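Binding domain (Hc) of Paraclostridial Mosquitocidal Protein 1 (Paraclostridium bifermentans, PDB 6HOX) probably directs the toxin to host nerve cells, as the receptor-binding part of a botulinum-like neurotoxin that specifically targets Anopheles mosquitoes. Local coordinates at residues 56-61 with 242-247; 81-86 with 121-126; 374-379 with 420-425. All coordinates share one frame; numbering follows the deposited sequence.

Contact 1 lies at the junction of the lectin-like N-terminal half and the trefoil-type C-terminal half of the binding domain; contact 2 belongs to the first half and contact 3 to the second. Along the chain, 56-61 and 242-247 enclose both segments of contact 2, and contact 3 follows. The centre of contact 1 is about 29 Å from that of contact 2 and about 22 Å from that of contact 3, whereas contacts 2 and 3 are about 42 Å apart, centre to centre. Contacts 1 and 3 touch: Asn378 ND2 probably donates to Phe244 O (2.9 Å), tying the segment after helix 233-241 to loop 374-379. Contact 2 stands apart, within the sandwich of the lectin-like half.

Contact 1 (56-61 with 242-247); sequences DGRDSK and SYFNSN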
# COMPACT_ATOMS: atom_id res chain seq x y z
N ASP A 56 11.61 -8.64 0.75
CA ASP A 56 11.63 -7.23 0.46
C ASP A 56 10.32 -6.62 0.94
O ASP A 56 9.26 -7.24 0.78
CB ASP A 56 11.90 -7.01 -1.03
CG ASP A 56 13.30 -7.46 -1.40
OD1 ASP A 56 14.27 -6.91 -0.81
OD2 ASP A 56 13.42 -8.37 -2.21
N GLY A 57 10.40 -5.41 1.51
CA GLY A 57 9.27 -4.74 2.15
C GLY A 57 9.13 -3.29 1.74
O GLY A 57 9.62 -2.87 0.72
N ARG A 58 8.39 -2.53 2.54
CA ARG A 58 8.04 -1.14 2.20
C ARG A 58 9.15 -0.20 2.65
O ARG A 58 9.17 0.98 2.28
CB ARG A 58 6.71 -0.73 2.85
CG ARG A 58 6.70 -0.86 4.37
CD ARG A 58 5.53 -0.12 5.03
NE ARG A 58 5.42 1.28 4.64
CZ ARG A 58 6.16 2.26 5.14
NH1 ARG A 58 7.05 2.02 6.09
NH2 ARG A 58 6.03 3.48 4.65
N ASP A 59 10.05 -0.73 3.49
CA ASP A 59 11.18 0.03 4.01
C ASP A 59 12.30 -0.95 4.36
O ASP A 59 12.45 -1.40 5.51
CB ASP A 59 10.74 0.86 5.22
CG ASP A 59 11.87 1.69 5.80
OD1 ASP A 59 12.99 1.64 5.24
OD2 ASP A 59 11.62 2.37 6.80
N SER A 60 13.06 -1.34 3.35
CA SER A 60 13.91 -2.51 3.50
C SER A 60 13.03 -3.73 3.86
O SER A 60 11.86 -3.79 3.46
CB SER A 60 15.00 -2.24 4.52
OG SER A 60 16.13 -3.05 4.27
N LYS A 61 13.56 -4.68 4.63
CA LYS A 61 13.03 -6.03 4.66
C LYS A 61 11.81 -6.12 5.60
O LYS A 61 11.62 -5.32 6.51
CB LYS A 61 14.13 -7.00 5.10
CG LYS A 61 15.37 -7.00 4.21
CD LYS A 61 15.17 -7.75 2.91
CE LYS A 61 16.46 -7.90 2.13
NZ LYS A 61 16.24 -8.46 0.76
N SER A 242 4.90 9.57 10.28
CA SER A 242 6.30 9.40 10.61
C SER A 242 6.94 8.33 9.72
O SER A 242 8.16 8.26 9.64
CB SER A 242 6.49 9.11 12.08
OG SER A 242 6.15 7.78 12.42
N TYR A 243 6.12 7.50 9.07
CA TYR A 243 6.63 6.46 8.18
C TYR A 243 6.92 7.00 6.77
O TYR A 243 7.41 6.25 5.93
CB TYR A 243 5.64 5.30 8.12
CG TYR A 243 5.62 4.53 9.41
CD1 TYR A 243 6.72 3.79 9.79
CD2 TYR A 243 4.52 4.56 10.26
CE1 TYR A 243 6.73 3.07 10.97
CE2 TYR A 243 4.52 3.83 11.44
CZ TYR A 243 5.63 3.10 11.80
OH TYR A 243 5.67 2.39 12.98
N PHE A 244 6.64 8.28 6.52
CA PHE A 244 6.82 8.90 5.19
C PHE A 244 7.65 10.19 5.33
O PHE A 244 7.35 11.21 4.73
CB PHE A 244 5.45 9.15 4.57
CG PHE A 244 4.65 7.88 4.34
CD1 PHE A 244 4.91 7.09 3.24
CD2 PHE A 244 3.69 7.47 5.25
CE1 PHE A 244 4.19 5.92 3.03
CE2 PHE A 244 2.97 6.30 5.03
CZ PHE A 244 3.23 5.53 3.93
N ASN A 245 8.74 10.11 6.09
CA ASN A 245 9.54 11.28 6.47
C ASN A 245 10.57 11.62 5.37
O ASN A 245 11.23 12.65 5.44
CB ASN A 245 10.24 11.07 7.82
CG ASN A 245 10.92 9.72 7.94
OD1 ASN A 245 10.35 8.70 7.53
ND2 ASN A 245 12.11 9.69 8.51
N SER A 246 10.71 10.75 4.36
CA SER A 246 11.70 10.95 3.32
C SER A 246 11.03 11.42 2.02
O SER A 246 9.81 11.49 1.90
CB SER A 246 12.50 9.70 3.10
OG SER A 246 11.72 8.74 2.41
N ASN A 247 11.86 11.75 1.04
CA ASN A 247 11.40 12.33 -0.21
C ASN A 247 11.29 11.26 -1.30
O ASN A 247 11.09 11.60 -2.45
CB ASN A 247 12.32 13.49 -0.61
CG ASN A 247 12.11 14.67 0.31
OD1 ASN A 247 11.00 14.91 0.78
ND2 ASN A 247 13.19 15.38 0.61
O HOH W 1 8.81 4.00 6.52
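Arg58 meets Tyr243 and Phe244 where two irregular backbones approach: 56-61 turns the hairpin between strands 53-56 and 61-66. The other segment, 242-247, runs on from helix 233-241. The main chains stay well apart, with Arg58 CA 9.8 Å from Tyr243 CA, and the arginine side chain spans the gap. Its CG sits between the backbone N and the carbonyl carbon (chi1 58°), and a bend at chi3 turns the guanidinium toward 242-247. There NH2 gives Tyr243 O a nearly straight but weak hydrogen bond of 3.3 Å. The same NH2 sits over one face of the Phe244 ring, 3.5 Å from CE1, with guanidinium and ring planes 77° apart, so the cation presents its edge to the aromatic face. Water 1 makes a second path to the carbonyl: it accepts from Arg58 NH1 at 2.7 Å and donates to Tyr243 O at 2.7 Å. It also donates to Asp59 OD2, a longer bond of 3.3 Å. At the base of the hairpin Lys61 NZ and Asp56 OD1 form a salt bridge (3.0 Å). Arg58 makes a cation-pi contact with Trp94 of strand 89-96, while Tyr243 packs on Trp94, on His168 of strand 167-174 and on strand 218-227. With Phe244 against Phe240, the contact wedges the segment that follows helix 233-241 against the lectin-like sheet.

Contact 2 (81-86 with 121-126); sequences INFSYF and QGWKIS
The indole of Trp123 points its NE1 edge at one face of the Phe83 ring, a T-shaped (edge-to-face) pair. NE1 stands 3.2 Å above the ring plane of Phe83, over its centre, and its nearest ring atom is Phe83 CE2 at 3.3 Å. The five-membered ring and the phenyl are tilted by 73°, with centroids 4.3 Å apart. Toward the six-membered side of the indole, Trp123 CZ2 comes to 3.7 Å from Phe83 CZ, so the whole NE1-CZ2 edge takes part. The pyrrole nitrogen thus directs its polar edge into an aromatic cloud inside the protein. With chi1 at 60° the indole is folded over its own backbone and reaches from strand 122-128 toward the loop 81-86. Phe89 makes a further edge-to-face pair with Phe83, and Trp134 of the adjoining strand meets the Trp123 ring, extending the aromatic cluster. Trp123 also touches Ile91 and Phe83 touches Ile226, both on strands of the larger sheet. A loop aromatic packed with a strand tryptophan, beside residues of both sheets, belongs to the apolar interior of a concanavalin-like beta sandwich.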
# COMPACT_ATOMS: atom_id res chain seq x y z
N ILE A 81 5.21 -5.59 28.41
CA ILE A 81 4.16 -6.07 27.48
C ILE A 81 3.00 -6.61 28.31
O ILE A 81 2.88 -7.83 28.51
CB ILE A 81 4.69 -7.13 26.49
CG1 ILE A 81 6.00 -6.73 25.82
CG2 ILE A 81 3.62 -7.45 25.45
CD1 ILE A 81 6.59 -7.82 24.95
N ASN A 82 2.12 -5.71 28.75
CA ASN A 82 1.10 -6.06 29.73
C ASN A 82 -0.27 -5.49 29.33
O ASN A 82 -0.42 -4.30 29.02
CB ASN A 82 1.50 -5.57 31.12
CG ASN A 82 0.34 -5.64 32.09
OD1 ASN A 82 -0.20 -4.62 32.50
ND2 ASN A 82 -0.08 -6.86 32.40
N PHE A 83 -1.28 -6.37 29.38
CA PHE A 83 -2.65 -6.05 29.00
C PHE A 83 -3.58 -6.16 30.22
O PHE A 83 -4.74 -6.51 30.07
CB PHE A 83 -3.08 -6.96 27.84
CG PHE A 83 -2.12 -6.94 26.67
CD1 PHE A 83 -2.06 -5.84 25.83
CD2 PHE A 83 -1.25 -8.00 26.44
CE1 PHE A 83 -1.16 -5.80 24.77
CE2 PHE A 83 -0.35 -7.96 25.38
CZ PHE A 83 -0.31 -6.86 24.55
N SER A 84 -3.05 -5.84 31.41
CA SER A 84 -3.81 -5.85 32.67
C SER A 84 -4.90 -4.77 32.62
O SER A 84 -4.80 -3.82 31.84
CB SER A 84 -2.90 -5.64 33.86
OG SER A 84 -2.56 -4.26 34.00
N TYR A 85 -5.92 -4.90 33.49
CA TYR A 85 -7.10 -4.04 33.44
C TYR A 85 -6.74 -2.56 33.61
O TYR A 85 -7.42 -1.70 33.05
CB TYR A 85 -8.14 -4.43 34.50
CG TYR A 85 -9.41 -3.61 34.38
CD1 TYR A 85 -10.13 -3.60 33.20
CD2 TYR A 85 -9.87 -2.82 35.43
CE1 TYR A 85 -11.28 -2.84 33.05
CE2 TYR A 85 -11.02 -2.06 35.30
CZ TYR A 85 -11.73 -2.07 34.11
OH TYR A 85 -12.86 -1.32 33.94
N PHE A 86 -5.68 -2.27 34.38
CA PHE A 86 -5.27 -0.90 34.69
C PHE A 86 -4.13 -0.45 33.76
O PHE A 86 -3.20 0.23 34.21
CB PHE A 86 -4.89 -0.78 36.17
N GLN A 121 -9.23 -15.82 27.87
CA GLN A 121 -9.48 -14.40 27.65
C GLN A 121 -8.28 -13.79 26.93
O GLN A 121 -7.26 -14.48 26.77
CB GLN A 121 -9.72 -13.71 29.00
CG GLN A 121 -8.48 -13.64 29.88
CD GLN A 121 -8.61 -14.47 31.13
OE1 GLN A 121 -9.51 -15.31 31.26
NE2 GLN A 121 -7.74 -14.21 32.08
N GLY A 122 -8.41 -12.52 26.54
CA GLY A 122 -7.32 -11.77 25.90
C GLY A 122 -7.79 -11.05 24.65
O GLY A 122 -8.96 -10.58 24.59
N TRP A 123 -6.89 -10.98 23.65
CA TRP A 123 -7.16 -10.30 22.40
C TRP A 123 -6.60 -11.10 21.22
O TRP A 123 -5.72 -11.97 21.38
CB TRP A 123 -6.62 -8.86 22.44
CG TRP A 123 -5.14 -8.76 22.64
CD1 TRP A 123 -4.50 -8.52 23.82
CD2 TRP A 123 -4.11 -8.88 21.64
NE1 TRP A 123 -3.14 -8.51 23.63
CE2 TRP A 123 -2.88 -8.71 22.30
CE3 TRP A 123 -4.11 -9.12 20.27
CZ2 TRP A 123 -1.65 -8.78 21.63
CZ3 TRP A 123 -2.90 -9.18 19.61
CH2 TRP A 123 -1.69 -9.01 20.28
N LYS A 124 -7.15 -10.82 20.03
CA LYS A 124 -6.56 -11.30 18.81
C LYS A 124 -6.86 -10.37 17.64
O LYS A 124 -7.82 -9.60 17.65
CB LYS A 124 -7.04 -12.71 18.47
CG LYS A 124 -8.53 -12.85 18.23
CD LYS A 124 -8.88 -14.18 17.60
CE LYS A 124 -8.62 -15.35 18.53
NZ LYS A 124 -9.03 -16.62 17.90
N ILE A 125 -6.01 -10.47 16.62
CA ILE A 125 -6.15 -9.82 15.33
C ILE A 125 -6.34 -10.94 14.30
O ILE A 125 -5.49 -11.86 14.23
CB ILE A 125 -4.91 -8.96 15.01
CG1 ILE A 125 -4.77 -7.79 15.97
CG2 ILE A 125 -4.94 -8.48 13.57
CD1 ILE A 125 -3.36 -7.21 16.06
N SER A 126 -7.46 -10.88 13.57
CA SER A 126 -7.89 -11.88 12.61
C SER A 126 -8.21 -11.25 11.26
O SER A 126 -8.37 -10.04 11.15
CB SER A 126 -9.07 -12.66 13.13
OG SER A 126 -8.72 -13.30 14.34

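Contact 3 (374-379 with 420-425); sequences QLQSND and DNYKTL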
# COMPACT_ATOMS: atom_id res chain seq x y z
N GLN A 374 5.56 15.20 -6.20
CA GLN A 374 4.49 14.88 -5.30
C GLN A 374 3.94 16.19 -4.78
O GLN A 374 4.55 16.81 -3.94
CB GLN A 374 4.98 13.97 -4.16
CG GLN A 374 3.87 13.61 -3.19
CD GLN A 374 2.69 12.99 -3.89
OE1 GLN A 374 1.74 13.68 -4.26
NE2 GLN A 374 2.77 11.69 -4.12
N LEU A 375 2.78 16.59 -5.31
CA LEU A 375 2.13 17.84 -4.94
C LEU A 375 1.15 17.63 -3.78
O LEU A 375 0.63 18.60 -3.25
CB LEU A 375 1.38 18.39 -6.16
CG LEU A 375 2.27 18.86 -7.32
CD1 LEU A 375 1.41 19.28 -8.51
CD2 LEU A 375 3.16 20.02 -6.90
N GLN A 376 0.89 16.37 -3.43
CA GLN A 376 0.10 16.00 -2.25
C GLN A 376 1.10 15.65 -1.14
O GLN A 376 2.18 16.19 -1.11
CB GLN A 376 -0.87 14.87 -2.64
CG GLN A 376 -1.85 15.24 -3.75
CD GLN A 376 -2.75 16.39 -3.35
OE1 GLN A 376 -3.33 16.39 -2.26
NE2 GLN A 376 -2.88 17.38 -4.22
N SER A 377 0.76 14.75 -0.22
CA SER A 377 1.66 14.37 0.88
C SER A 377 2.48 13.14 0.50
O SER A 377 2.14 12.43 -0.44
CB SER A 377 0.87 14.15 2.12
OG SER A 377 -0.27 13.36 1.82
N ASN A 378 3.57 12.89 1.24
CA ASN A 378 4.55 11.83 0.96
C ASN A 378 3.94 10.43 1.09
O ASN A 378 4.53 9.46 0.58
CB ASN A 378 5.74 11.84 1.91
CG ASN A 378 6.75 12.93 1.62
OD1 ASN A 378 6.78 13.50 0.53
ND2 ASN A 378 7.60 13.21 2.60
N ASP A 379 2.80 10.31 1.77
CA ASP A 379 2.16 9.04 2.01
C ASP A 379 1.41 8.52 0.78
O ASP A 379 1.02 7.36 0.75
CB ASP A 379 1.22 9.12 3.21
CG ASP A 379 0.20 10.24 3.06
OD1 ASP A 379 0.62 11.41 3.09
OD2 ASP A 379 -0.97 9.92 2.83
N ASP A 420 -1.14 25.26 -13.93
CA ASP A 420 -1.27 26.61 -13.39
C ASP A 420 -2.38 26.68 -12.32
O ASP A 420 -2.29 27.51 -11.43
CB ASP A 420 -1.58 27.64 -14.49
CG ASP A 420 -0.48 27.79 -15.53
OD1 ASP A 420 0.67 27.38 -15.25
OD2 ASP A 420 -0.81 28.28 -16.64
N ASN A 421 -3.39 25.81 -12.40
CA ASN A 421 -4.53 25.85 -11.47
C ASN A 421 -4.56 24.61 -10.56
O ASN A 421 -5.61 24.24 -10.02
CB ASN A 421 -5.82 26.00 -12.28
CG ASN A 421 -5.84 27.29 -13.07
OD1 ASN A 421 -5.58 27.27 -14.28
ND2 ASN A 421 -6.06 28.40 -12.38
N TYR A 422 -3.41 23.98 -10.34
CA TYR A 422 -3.41 22.69 -9.65
C TYR A 422 -4.18 22.76 -8.33
O TYR A 422 -5.01 21.88 -8.05
CB TYR A 422 -1.99 22.20 -9.34
CG TYR A 422 -2.00 20.83 -8.71
CD1 TYR A 422 -2.31 19.72 -9.47
CD2 TYR A 422 -1.76 20.66 -7.36
CE1 TYR A 422 -2.34 18.45 -8.90
CE2 TYR A 422 -1.79 19.40 -6.78
CZ TYR A 422 -2.08 18.29 -7.55
OH TYR A 422 -2.11 17.04 -7.01
N LYS A 423 -3.92 23.80 -7.54
CA LYS A 423 -4.40 23.88 -6.16
C LYS A 423 -5.94 23.91 -6.11
O LYS A 423 -6.51 23.56 -5.10
CB LYS A 423 -3.81 25.12 -5.47
CG LYS A 423 -2.32 25.01 -5.21
CD LYS A 423 -1.66 26.24 -4.63
CE LYS A 423 -0.15 26.13 -4.68
NZ LYS A 423 0.49 26.63 -3.44
N THR A 424 -6.60 24.30 -7.21
CA THR A 424 -8.05 24.51 -7.20
C THR A 424 -8.81 23.43 -7.98
O THR A 424 -10.02 23.50 -8.06
CB THR A 424 -8.38 25.91 -7.74
OG1 THR A 424 -7.99 25.98 -9.12
CG2 THR A 424 -7.73 27.01 -6.94
N LEU A 425 -8.10 22.43 -8.53
CA LEU A 425 -8.72 21.48 -9.44
C LEU A 425 -9.81 20.69 -8.70
O LEU A 425 -9.64 20.36 -7.54
CB LEU A 425 -7.67 20.50 -9.98
CG LEU A 425 -6.63 21.09 -10.93
CD1 LEU A 425 -5.58 20.05 -11.27
CD2 LEU A 425 -7.26 21.63 -12.19
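Tyr422 extends its ring with CG anti to the backbone N (chi1 -176°), and Leu375 and Gln376, each with CG beside its own backbone N, come to meet it. This joins two loops of the trefoil-type C-terminal half: the one between strands 369-373 and 384-388, and the one between helices 416-420 and 427-432. Leu375 lays its CD1 methyl over the centre of the tyrosine ring, 3.5 Å from the centroid and only 6° off the normal, a CH-pi contact. Its CB packs nearer the hydroxyl end, 3.4 Å from Tyr422 CE2. Gln376 comes from the rim instead. A bend in its chain curls the amide round so that NE2 donates to Tyr422 OH over 2.9 Å at 158°, with the hydroxyl close to the amide plane. The face contact and the bond at the edge restrain the ring and its hydroxyl from two directions. Tyr422 begins the 3-10 turn 422-424, in which Thr424 N bonds to Asn421 O and Leu425 N to Tyr422 O. The His430 ring also meets that of Tyr422, and its NE2 bonds to the tyrosine carbonyl O. The backbone beside the glutamine is held too: Gln376 N donates to Gln374 OE1 (2.9 Å), reaching a lone pair of that side-chain oxygen.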